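Local atomic coordinates of caprin-2 (PDB entry 4OUS), a protein that probably takes part in canonical Wnt signalling, here represented by its trimeric C1q domain, which probably works as a protein-binding module. Residues H58-A63 against A116-S121; V78-Y83 against A94-V99; R5-A10 against T32-M37. The protein carries 1 engineered substitution. All blocks are in the same frame, centred on the assembly; numbering follows the deposited sequence.

Contact 1: H58-A63 against A116-S121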
loop_
_atom_site.group_PDB
_atom_site.type_symbol
_atom_site.label_atom_id
_atom_site.label_comp_id
_atom_site.label_asym_id
_atom_site.label_seq_id
_atom_site.Cartn_x
_atom_site.Cartn_y
_atom_site.Cartn_z
ATOM N N HIS A 58 5.478 3.216 -3.573
ATOM C CA HIS A 58 6.096 3.547 -2.298
ATOM C C HIS A 58 7.407 4.241 -2.613
ATOM O O HIS A 58 8.292 3.602 -3.187
ATOM C CB HIS A 58 6.371 2.294 -1.462
ATOM C CG HIS A 58 5.145 1.644 -0.907
ATOM N ND1 HIS A 58 4.385 0.730 -1.606
ATOM C CD2 HIS A 58 4.559 1.783 0.303
ATOM C CE1 HIS A 58 3.378 0.339 -0.844
ATOM N NE2 HIS A 58 3.463 0.958 0.320
ATOM N N ILE A 59 7.551 5.515 -2.258
ATOM C CA ILE A 59 8.745 6.263 -2.630
ATOM C C ILE A 59 9.422 6.822 -1.379
ATOM O O ILE A 59 8.810 7.577 -0.630
ATOM C CB ILE A 59 8.407 7.410 -3.605
ATOM C CG1 ILE A 59 7.627 6.900 -4.833
ATOM C CG2 ILE A 59 9.667 8.146 -4.014
ATOM C CD1 ILE A 59 8.383 5.947 -5.726
ATOM N N LEU A 60 10.678 6.447 -1.149
ATOM C CA LEU A 60 11.425 6.930 0.006
ATOM C C LEU A 60 12.154 8.216 -0.362
ATOM O O LEU A 60 12.852 8.257 -1.381
ATOM C CB LEU A 60 12.424 5.871 0.479
ATOM C CG LEU A 60 13.088 6.138 1.830
ATOM C CD1 LEU A 60 12.097 5.913 2.964
ATOM C CD2 LEU A 60 14.333 5.279 2.015
ATOM N N LYS A 61 12.003 9.260 0.450
ATOM C CA LYS A 61 12.680 10.525 0.171
ATOM C C LYS A 61 14.095 10.555 0.716
ATOM O O LYS A 61 14.419 9.846 1.671
ATOM C CB LYS A 61 11.896 11.705 0.748
ATOM C CG LYS A 61 11.952 11.843 2.267
ATOM C CD LYS A 61 10.997 12.921 2.800
ATOM C CE LYS A 61 11.300 14.316 2.265
ATOM N NZ LYS A 61 12.612 14.828 2.735
ATOM N N LEU A 62 14.934 11.389 0.106
ATOM C CA LEU A 62 16.224 11.721 0.694
ATOM C C LEU A 62 16.007 12.456 2.009
ATOM O O LEU A 62 15.016 13.178 2.192
ATOM C CB LEU A 62 17.065 12.587 -0.245
ATOM C CG LEU A 62 17.470 11.981 -1.589
ATOM C CD1 LEU A 62 18.494 12.866 -2.283
ATOM C CD2 LEU A 62 18.020 10.586 -1.400
ATOM N N ALA A 63 16.966 12.286 2.909
ATOM C CA ALA A 63 16.939 12.940 4.208
ATOM C C ALA A 63 17.454 14.368 4.075
ATOM O O ALA A 63 18.551 14.705 4.536
ATOM C CB ALA A 63 17.758 12.154 5.218
ATOM N N ALA A 116 13.248 14.820 -3.463
ATOM C CA ALA A 116 14.270 13.968 -4.046
ATOM C C ALA A 116 14.093 12.557 -3.506
ATOM O O ALA A 116 13.660 12.371 -2.365
ATOM C CB ALA A 116 15.665 14.497 -3.736
ATOM N N ILE A 117 14.429 11.574 -4.335
ATOM C CA ILE A 117 14.138 10.169 -4.076
ATOM C C ILE A 117 15.385 9.357 -3.753
ATOM O O ILE A 117 16.404 9.482 -4.433
ATOM C CB ILE A 117 13.435 9.539 -5.300
ATOM C CG1 ILE A 117 12.131 10.287 -5.587
ATOM C CG2 ILE A 117 13.211 8.039 -5.107
ATOM C CD1 ILE A 117 11.412 9.837 -6.840
ATOM N N TYR A 118 15.282 8.509 -2.734
ATOM C CA TYR A 118 16.333 7.582 -2.368
ATOM C C TYR A 118 16.293 6.307 -3.193
ATOM O O TYR A 118 15.268 5.612 -3.238
ATOM C CB TYR A 118 16.217 7.221 -0.886
ATOM C CG TYR A 118 17.365 6.380 -0.394
ATOM C CD1 TYR A 118 18.565 6.969 -0.025
ATOM C CD2 TYR A 118 17.261 4.996 -0.319
ATOM C CE1 TYR A 118 19.629 6.205 0.415
ATOM C CE2 TYR A 118 18.320 4.225 0.119
ATOM C CZ TYR A 118 19.498 4.833 0.487
ATOM O OH TYR A 118 20.555 4.068 0.928
ATOM N N GLY A 119 17.412 5.989 -3.827
ATOM C CA GLY A 119 17.563 4.732 -4.531
ATOM C C GLY A 119 18.761 3.957 -4.030
ATOM O O GLY A 119 19.843 4.519 -3.844
ATOM N N SER A 120 18.571 2.665 -3.799
ATOM C CA SER A 120 19.678 1.775 -3.475
ATOM C C SER A 120 19.333 0.352 -3.878
ATOM O O SER A 120 18.208 0.062 -4.280
ATOM C CB SER A 120 20.016 1.825 -1.986
ATOM O OG SER A 120 19.136 0.991 -1.252
ATOM N N SER A 121 20.310 -0.536 -3.745
ATOM C CA SER A 121 20.112 -1.936 -4.076
ATOM C C SER A 121 19.097 -2.633 -3.172
ATOM O O SER A 121 18.687 -3.746 -3.478
ATOM C CB SER A 121 21.444 -2.689 -4.020
ATOM O OG SER A 121 21.953 -2.713 -2.700
HETATM O O HOH W 1 12.975 15.210 -0.506
#

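Contact 2: V78-Y83 against A94-V99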
loop_
_atom_site.group_PDB
_atom_site.type_symbol
_atom_site.label_atom_id
_atom_site.label_comp_id
_atom_site.label_asym_id
_atom_site.label_seq_id
_atom_site.Cartn_x
_atom_site.Cartn_y
_atom_site.Cartn_z
ATOM N N VAL A 78 -3.288 14.410 -12.952
ATOM C CA VAL A 78 -3.040 13.879 -11.620
ATOM C C VAL A 78 -4.220 13.019 -11.173
ATOM O O VAL A 78 -5.357 13.495 -11.111
ATOM C CB VAL A 78 -2.810 15.015 -10.597
ATOM C CG1 VAL A 78 -2.749 14.462 -9.172
ATOM C CG2 VAL A 78 -1.549 15.793 -10.932
ATOM N N MET A 79 -3.951 11.755 -10.860
ATOM C CA MET A 79 -5.005 10.845 -10.419
ATOM C C MET A 79 -5.046 10.705 -8.898
ATOM O O MET A 79 -6.113 10.856 -8.298
ATOM C CB MET A 79 -4.838 9.482 -11.083
ATOM C CG MET A 79 -4.779 9.563 -12.616
ATOM S SD MET A 79 -6.087 10.521 -13.446
ATOM C CE MET A 79 -7.476 9.409 -13.243
ATOM N N VAL A 80 -3.905 10.410 -8.275
ATOM C CA VAL A 80 -3.769 10.466 -6.819
ATOM C C VAL A 80 -2.388 11.014 -6.509
ATOM O O VAL A 80 -1.511 11.022 -7.377
ATOM C CB VAL A 80 -3.957 9.081 -6.120
ATOM C CG1 VAL A 80 -5.333 8.493 -6.392
ATOM C CG2 VAL A 80 -2.859 8.095 -6.504
ATOM N N SER A 81 -2.190 11.466 -5.274
ATOM C CA SER A 81 -0.914 12.039 -4.875
ATOM C C SER A 81 -0.467 11.527 -3.516
ATOM O O SER A 81 -1.251 10.948 -2.760
ATOM C CB SER A 81 -1.001 13.566 -4.840
ATOM O OG SER A 81 -1.418 14.086 -6.093
ATOM N N ALA A 82 0.808 11.747 -3.216
ATOM C CA ALA A 82 1.360 11.365 -1.927
ATOM C C ALA A 82 2.348 12.416 -1.458
ATOM O O ALA A 82 3.008 13.068 -2.262
ATOM C CB ALA A 82 2.031 10.001 -2.005
ATOM N N TYR A 83 2.442 12.547 -0.142
ATOM C CA TYR A 83 3.306 13.518 0.518
ATOM C C TYR A 83 4.116 12.823 1.585
ATOM O O TYR A 83 3.585 11.954 2.287
ATOM C CB TYR A 83 2.464 14.622 1.159
ATOM C CG TYR A 83 3.222 15.603 2.033
ATOM C CD1 TYR A 83 3.744 16.769 1.497
ATOM C CD2 TYR A 83 3.403 15.370 3.394
ATOM C CE1 TYR A 83 4.422 17.684 2.284
ATOM C CE2 TYR A 83 4.088 16.281 4.194
ATOM C CZ TYR A 83 4.594 17.439 3.631
ATOM O OH TYR A 83 5.271 18.370 4.394
ATOM N N ALA A 94 6.477 8.353 0.757
ATOM C CA ALA A 94 5.275 8.825 0.081
ATOM C C ALA A 94 4.674 7.662 -0.690
ATOM O O ALA A 94 5.329 7.106 -1.588
ATOM C CB ALA A 94 5.603 9.984 -0.851
ATOM N N SER A 95 3.441 7.281 -0.359
ATOM C CA SER A 95 2.816 6.122 -0.980
ATOM C C SER A 95 1.350 6.372 -1.278
ATOM O O SER A 95 0.688 7.162 -0.593
ATOM C CB SER A 95 2.966 4.883 -0.087
ATOM O OG SER A 95 2.274 5.034 1.140
ATOM N N ASN A 96 0.854 5.702 -2.308
ATOM C CA ASN A 96 -0.572 5.679 -2.583
ATOM C C ASN A 96 -0.863 4.525 -3.542
ATOM O O ASN A 96 0.018 3.706 -3.847
ATOM C CB ASN A 96 -1.075 7.021 -3.135
ATOM C CG ASN A 96 -2.489 7.347 -2.667
ATOM O OD1 ASN A 96 -3.315 6.448 -2.491
ATOM N ND2 ASN A 96 -2.779 8.627 -2.474
ATOM N N HIS A 97 -2.101 4.462 -4.001
ATOM C CA HIS A 97 -2.566 3.395 -4.859
ATOM C C HIS A 97 -3.741 3.942 -5.664
ATOM O O HIS A 97 -4.306 4.983 -5.310
ATOM C CB HIS A 97 -3.027 2.211 -4.020
ATOM C CG HIS A 97 -4.352 2.477 -3.389
ATOM N ND1 HIS A 97 -4.502 3.215 -2.235
ATOM C CD2 HIS A 97 -5.601 2.214 -3.835
ATOM C CE1 HIS A 97 -5.791 3.355 -1.976
ATOM N NE2 HIS A 97 -6.478 2.762 -2.935
ATOM N N ALA A 98 -4.150 3.221 -6.703
ATOM C CA ALA A 98 -5.377 3.564 -7.410
ATOM C C ALA A 98 -5.863 2.372 -8.213
ATOM O O ALA A 98 -5.070 1.519 -8.611
ATOM C CB ALA A 98 -5.166 4.760 -8.331
ATOM N N VAL A 99 -7.172 2.312 -8.439
ATOM C CA VAL A 99 -7.729 1.419 -9.445
ATOM C C VAL A 99 -8.312 2.304 -10.533
ATOM O O VAL A 99 -9.231 3.085 -10.276
ATOM C CB VAL A 99 -8.813 0.476 -8.893
ATOM C CG1 VAL A 99 -9.212 -0.539 -9.963
ATOM C CG2 VAL A 99 -8.320 -0.221 -7.638
#

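Contact 3: R5-A10 against T32-M37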
loop_
_atom_site.group_PDB
_atom_site.type_symbol
_atom_site.label_atom_id
_atom_site.label_comp_id
_atom_site.label_asym_id
_atom_site.label_seq_id
_atom_site.Cartn_x
_atom_site.Cartn_y
_atom_site.Cartn_z
ATOM N N ARG A 5 -2.005 -11.212 -19.862
ATOM C CA ARG A 5 -1.353 -11.114 -18.565
ATOM C C ARG A 5 -0.469 -9.883 -18.580
ATOM O O ARG A 5 0.478 -9.801 -19.362
ATOM C CB ARG A 5 -0.550 -12.375 -18.254
ATOM C CG ARG A 5 -1.416 -13.621 -18.184
ATOM C CD ARG A 5 -0.640 -14.835 -17.709
ATOM N NE ARG A 5 -1.541 -15.921 -17.335
ATOM C CZ ARG A 5 -1.139 -17.108 -16.891
ATOM N NH1 ARG A 5 0.156 -17.369 -16.769
ATOM N NH2 ARG A 5 -2.032 -18.034 -16.573
ATOM N N VAL A 6 -0.804 -8.904 -17.749
ATOM C CA VAL A 6 -0.098 -7.639 -17.762
ATOM C C VAL A 6 0.194 -7.228 -16.324
ATOM O O VAL A 6 -0.729 -7.010 -15.533
ATOM C CB VAL A 6 -0.917 -6.532 -18.459
ATOM C CG1 VAL A 6 -0.100 -5.253 -18.566
ATOM C CG2 VAL A 6 -1.398 -6.980 -19.834
ATOM N N ALA A 7 1.473 -7.137 -15.976
ATOM C CA ALA A 7 1.874 -6.746 -14.633
ATOM C C ALA A 7 3.315 -6.306 -14.650
ATOM O O ALA A 7 4.143 -6.914 -15.323
ATOM C CB ALA A 7 1.686 -7.897 -13.651
ATOM N N PHE A 8 3.632 -5.257 -13.903
ATOM C CA PHE A 8 5.017 -4.852 -13.743
ATOM C C PHE A 8 5.283 -4.527 -12.288
ATOM O O PHE A 8 4.368 -4.168 -11.532
ATOM C CB PHE A 8 5.378 -3.651 -14.632
ATOM C CG PHE A 8 4.724 -2.369 -14.216
ATOM C CD1 PHE A 8 5.365 -1.484 -13.366
ATOM C CD2 PHE A 8 3.459 -2.050 -14.674
ATOM C CE1 PHE A 8 4.742 -0.312 -12.974
ATOM C CE2 PHE A 8 2.841 -0.881 -14.296
ATOM C CZ PHE A 8 3.484 -0.012 -13.441
ATOM N N SER A 9 6.548 -4.633 -11.906
ATOM C CA SER A 9 6.957 -4.267 -10.567
ATOM C C SER A 9 8.372 -3.734 -10.671
ATOM O O SER A 9 9.301 -4.482 -10.995
ATOM C CB SER A 9 6.852 -5.465 -9.634
ATOM O OG SER A 9 6.913 -5.057 -8.285
ATOM N N ALA A 10 8.514 -2.430 -10.443
ATOM C CA ALA A 10 9.749 -1.714 -10.702
ATOM C C ALA A 10 10.316 -1.114 -9.427
ATOM O O ALA A 10 9.587 -0.884 -8.453
ATOM C CB ALA A 10 9.517 -0.628 -11.733
ATOM N N THR A 32 9.275 -7.850 -12.524
ATOM C CA THR A 32 8.365 -8.441 -13.505
ATOM C C THR A 32 7.955 -7.388 -14.520
ATOM O O THR A 32 7.869 -6.204 -14.197
ATOM C CB THR A 32 7.074 -9.020 -12.864
ATOM O OG1 THR A 32 6.471 -8.039 -12.011
ATOM C CG2 THR A 32 7.350 -10.288 -12.068
ATOM N N ASN A 33 7.691 -7.830 -15.745
ATOM C CA ASN A 33 7.169 -6.958 -16.787
ATOM C C ASN A 33 6.364 -7.794 -17.782
ATOM O O ASN A 33 6.624 -7.785 -18.987
ATOM C CB ASN A 33 8.302 -6.187 -17.478
ATOM C CG ASN A 33 7.815 -4.947 -18.229
ATOM O OD1 ASN A 33 6.667 -4.519 -18.099
ATOM N ND2 ASN A 33 8.703 -4.364 -19.022
ATOM N N LEU A 34 5.398 -8.535 -17.250
ATOM C CA LEU A 34 4.486 -9.335 -18.065
ATOM C C LEU A 34 3.718 -8.422 -19.001
ATOM O O LEU A 34 3.088 -7.457 -18.556
ATOM C CB LEU A 34 3.513 -10.123 -17.190
ATOM C CG LEU A 34 4.118 -11.134 -16.223
ATOM C CD1 LEU A 34 3.031 -11.733 -15.349
ATOM C CD2 LEU A 34 4.864 -12.232 -16.971
ATOM N N GLY A 35 3.796 -8.714 -20.294
ATOM C CA GLY A 35 3.179 -7.872 -21.302
ATOM C C GLY A 35 4.107 -6.827 -21.900
ATOM O O GLY A 35 3.751 -6.192 -22.893
ATOM N N ASP A 36 5.286 -6.652 -21.305
ATOM C CA ASP A 36 6.312 -5.740 -21.819
ATOM C C ASP A 36 5.856 -4.294 -21.913
ATOM O O ASP A 36 6.328 -3.552 -22.777
ATOM C CB ASP A 36 6.795 -6.181 -23.204
ATOM C CG ASP A 36 7.242 -7.611 -23.231
ATOM O OD1 ASP A 36 8.394 -7.871 -22.824
ATOM O OD2 ASP A 36 6.443 -8.472 -23.659
ATOM N N MET A 37 4.960 -3.876 -21.033
ATOM C CA MET A 37 4.349 -2.564 -21.181
ATOM C C MET A 37 4.943 -1.471 -20.284
ATOM O O MET A 37 4.579 -0.300 -20.431
ATOM C CB MET A 37 2.838 -2.669 -20.941
ATOM C CG MET A 37 2.086 -3.622 -21.880
ATOM S SD MET A 37 2.502 -3.502 -23.624
ATOM C CE MET A 37 2.155 -1.797 -23.870
#

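Contact 1: H58-A63 against A116-S121
L62 lies over A116 and reaches on to Y118. Its CD1 rests on A116 CB at 3.6 Å, while CD2 sits 3.6 Å from the CA of Y118 and comes up to the edge of the tyrosine ring, near its plane. CG, anti to the carbonyl carbon (chi1 -63°), lies 3.8 Å from A116 CB. L60 meets the same ring from a different quarter: the two side chains run side by side and point the same way, with L60 CD2 3.8 Å from Y118 CD2. H91 adds an edge-to-face ring contact to Y118. The backbones beneath are joined by a single bridge between K61 and I117, where the chain running out of strand 51-60 meets the loop leading from strand 107-114 to strand 125-134 of the C1q jelly roll. Two bonds hold it: Y118 N gives a nearly straight bond of 2.8 Å to L60 O, and L62 N gives one of 2.9 Å to A116 O, approaching from above that carbonyl's plane. On the other side of the bridge, I59 and I117 cross obliquely, I59 CG2 touching I117 CG1 at 3.6 Å and lying about as close to its CG2 and CD1. K61 points away from the loop overall, though its CB still touches A116 O; its chain bends back at chi3 and chi4, and NZ donates to L62 O at 3.0 Å and also to V66 O. A water accepts from A116 N and, weakly, from K61 NZ.

Contact 2: V78-Y83 against A94-V99
The one direct hydrogen bond between V78-Y83 and A94-V99 comes from a side chain: N96 ND2 donates to the backbone O of S81 at 2.8 Å, with an N-H...O angle of 162°. The acceptor lies in the amide plane of N96, while the donor is tilted 33° from the carbonyl plane of S81. At its other end the amide is held too, since OD1 accepts from the backbone N of H97 at 2.8 Å and from T126 OG1 of the third subunit. Gripped at both ends, the carboxamide has its rotation fixed.

Van der Waals contacts fill in around this bond. Two are between apolar side chains: A82 CB meets A94 CB at 3.8 Å, and V80 CG1 reaches A98 CB at 4.2 Å. Other methyls rest on backbone oxygens, A82 CB 3.4 Å from S95 O and V80 CG2, set between the backbone N and the carbonyl carbon of its own residue, 3.6 Å from H97 O. V80 also leans on the N96 amide, CB near ND2 and CG2 near CG. The strand axes approach to 5.3 Å at 158°, nearly antiparallel, yet the two strands belong to different sheets: 77-84 pairs with 68-74, and 93-102 with 51-60. The two sheets of the C1q jelly roll come together here along their margins, running side by side with no backbone hydrogen bond across these segments, and the N96 amide bridges them. Within the first strand, M79 and V80 both face L72 in a classic beta bulge.

Polar groups turned away from this interface go to the third subunit. H97 NE2 bonds to S128 OG and ND1 to H58 ND1, both of that subunit; S81 OG and Y83 OH bond to W122 O and D90 OD1 of the third subunit.

Contact 3: R5-A10 against T32-M37
A7 N donates to L34 O at 3.1 Å, in the hydrogen-bonded pair of an antiparallel strand pairing at one edge of the five-stranded sheet of the C1q jelly roll. The return bond from L34 N to A7 O is 2.8 Å long but weak, bent to 118°. Further along, S9 N donates to T32 O at 3.1 Å, and the CA of F8 also approaches that oxygen. Beyond L34, a type II turn from N33 to D36 is closed by D36 N on N33 O, and G35 takes backbone angles at which a side chain would jam against the preceding carbonyl.

The side chains fall on both faces. A7, S9, T32 and L34 share one, where S9 CB comes within 3.5 Å of T32 OG1; in this conformer of T32, one of two modelled, that hydroxyl is bonded to V99 O of the second subunit. On the other, F8 and N33 form the non-hydrogen-bonded pair, F8 CB lying 3.8 Å from N33 OD1, which accepts from F38 N. The F8 ring leads off to stack on F38 and meet F127 edge to face. Where the pairing gives out, V6 CG1 comes to within 4.3 Å of M37 CG.

Overall arrangement
Contact 3 (R5-A10 with T32-M37) closes first along the chain; contact 1 opens after it, its closest ends 53 residues apart, and contact 2 falls wholly between them. All three reach the same five-stranded sheet of one C1q domain: contact 3 at its 29-34 edge, contact 1 at strand 51-60, contact 2 at the opposite edge strand, 93-102. Contacts 1 and 2 have centres about 16 Å apart and touch, with I59 N probably bonded to A94 O. Contact 3 lies about 22 and 20 Å from them, centre to centre, without touching either. H58, H97 and S9, beside these pairings, also bond to neighbouring subunits, so the pairings lie against the trimer interfaces.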